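Local structure of GH127 beta-L-arabinofuranoside (Geobacillus stearothermophilus, 4QK0) at residues A[587-592]-A[626-631]. The protein probably hydrolyses beta-L-arabinofuranosidic linkages, as a family 127 glycoside hydrolase. Residues are numbered along the deposited sequence; the frame is centred on the assembly and turned at random.
Sequences PDLLEG and RAIPYY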
# COMPACT_ATOMS: atom_id res chain seq x y z
N PRO A 587 16.16 9.32 33.53
CA PRO A 587 17.33 8.46 33.58
C PRO A 587 17.01 6.99 33.47
O PRO A 587 17.82 6.27 32.95
CB PRO A 587 17.98 8.76 34.95
CG PRO A 587 17.14 9.79 35.62
CD PRO A 587 15.90 10.03 34.80
N ASP A 588 15.84 6.54 33.91
CA ASP A 588 15.59 5.10 33.96
C ASP A 588 14.75 4.59 32.80
O ASP A 588 14.34 3.43 32.81
CB ASP A 588 14.95 4.71 35.31
CG ASP A 588 15.82 5.14 36.50
OD1 ASP A 588 17.04 4.85 36.48
OD2 ASP A 588 15.29 5.81 37.41
N LEU A 589 14.52 5.45 31.81
CA LEU A 589 13.69 5.08 30.70
C LEU A 589 14.53 4.85 29.47
O LEU A 589 15.20 5.77 29.01
CB LEU A 589 12.65 6.19 30.48
CG LEU A 589 11.72 5.99 29.31
CD1 LEU A 589 10.66 4.91 29.62
CD2 LEU A 589 11.05 7.31 28.97
N LEU A 590 14.48 3.63 28.94
CA LEU A 590 15.02 3.33 27.63
C LEU A 590 16.53 3.69 27.58
O LEU A 590 17.01 4.32 26.63
CB LEU A 590 14.23 4.13 26.58
CG LEU A 590 12.75 3.73 26.42
CD1 LEU A 590 11.96 4.73 25.56
CD2 LEU A 590 12.62 2.35 25.83
N GLU A 591 17.23 3.30 28.64
CA GLU A 591 18.66 3.55 28.87
C GLU A 591 18.99 4.98 29.18
O GLU A 591 20.16 5.31 29.32
CB GLU A 591 19.54 3.02 27.74
CG GLU A 591 19.37 1.53 27.52
CD GLU A 591 19.88 0.66 28.68
OE1 GLU A 591 20.77 1.08 29.45
OE2 GLU A 591 19.41 -0.49 28.79
N GLY A 592 17.99 5.84 29.34
CA GLY A 592 18.25 7.22 29.72
C GLY A 592 18.03 8.16 28.56
O GLY A 592 18.88 8.30 27.72
N ARG A 626 3.05 11.91 25.63
CA ARG A 626 4.45 11.76 25.78
C ARG A 626 5.10 11.17 24.56
O ARG A 626 4.66 10.12 24.02
CB ARG A 626 4.75 10.87 27.00
CG ARG A 626 6.23 10.89 27.31
CD ARG A 626 6.51 10.50 28.74
NE ARG A 626 6.51 9.06 28.83
CZ ARG A 626 7.07 8.36 29.80
NH1 ARG A 626 7.72 9.00 30.76
NH2 ARG A 626 6.98 7.04 29.79
N ALA A 627 6.23 11.78 24.17
CA ALA A 627 6.95 11.34 23.00
C ALA A 627 8.34 10.91 23.44
O ALA A 627 8.93 11.52 24.31
CB ALA A 627 7.00 12.45 21.96
N ILE A 628 8.85 9.89 22.77
CA ILE A 628 10.19 9.38 22.99
C ILE A 628 10.99 9.35 21.66
O ILE A 628 10.41 9.54 20.59
CB ILE A 628 10.14 7.94 23.56
CG1 ILE A 628 9.34 7.01 22.63
CG2 ILE A 628 9.51 7.94 24.95
CD1 ILE A 628 10.04 5.74 22.30
N PRO A 629 12.32 9.13 21.74
CA PRO A 629 13.12 9.12 20.54
C PRO A 629 12.73 7.99 19.63
O PRO A 629 12.53 6.86 20.09
CB PRO A 629 14.56 8.88 21.09
CG PRO A 629 14.56 9.53 22.40
CD PRO A 629 13.19 9.21 22.95
N TYR A 630 12.70 8.28 18.34
CA TYR A 630 12.32 7.30 17.34
C TYR A 630 13.13 6.05 17.45
O TYR A 630 12.55 4.95 17.44
CB TYR A 630 12.43 7.88 15.92
CG TYR A 630 12.17 6.84 14.86
CD1 TYR A 630 10.89 6.50 14.48
CD2 TYR A 630 13.23 6.23 14.20
CE1 TYR A 630 10.69 5.53 13.50
CE2 TYR A 630 13.00 5.30 13.20
CZ TYR A 630 11.73 4.93 12.88
OH TYR A 630 11.56 4.00 11.91
N TYR A 631 14.45 6.19 17.60
CA TYR A 631 15.32 4.99 17.62
C TYR A 631 14.94 4.04 18.72
O TYR A 631 15.18 2.81 18.59
CB TYR A 631 16.85 5.35 17.76
CG TYR A 631 17.26 5.83 19.10
CD1 TYR A 631 17.40 4.92 20.17
CD2 TYR A 631 17.43 7.17 19.36
CE1 TYR A 631 17.73 5.37 21.46
CE2 TYR A 631 17.76 7.62 20.64
CZ TYR A 631 17.92 6.68 21.70
OH TYR A 631 18.26 7.13 22.98
O HOH W 1 19.07 5.44 24.69
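Leu590 and Ile628 make the closest apolar contact between the two segments, their side chains crossing at about a right angle. CD1 of Leu590 lies 3.9 Å from CD1 of Ile628 and also packs against its CG2 methyl, so a single leucine branch touches both arms of the isoleucine. Ile628 holds CG1 between its backbone N and carbonyl carbon (chi1 56°), which places CG2 anti to the carbonyl carbon. A looser apolar contact joins CD2 of Leu589 to CG2 of Ile628, at 4.4 Å.

The same CD2 methyl of Leu589 also lies over one face of the Arg626 guanidinium, near its rim and 3.9 Å above its plane; its closest atom there is NH1, at 4.1 Å. Leu589 and Arg626 approach from opposite directions, and a bend at chi3 (82°) turns the arginine's head beneath the methyl. The charge itself is met elsewhere, by a salt bridge from NH2 of Arg626 to Asp565.

Polar contact between the segments runs through one water, which donates to Leu590 O over 3.0 Å and hydrogen-bonds to Tyr631 OH; the water lies in the plane of the Tyr631 ring, at its edge. Leu589 to Gly592 form a type I' beta turn, closed by Gly592 N to Leu589 O at 2.8 Å.

The turn completes the loop 587-592, which joins antiparallel strands 574-586 and 593-603 in a beta hairpin of the C-terminal domain, and it folds over the end of strand 620-629. That strand runs between 593-603 and 557-562, with backbone hydrogen bonds pairing Ala627 with Ile596 and Ile628 with Cys560. Tyr631, just past the strand's end, touches Tyr26 of helix 22-42 and Val593 of strand 593-603.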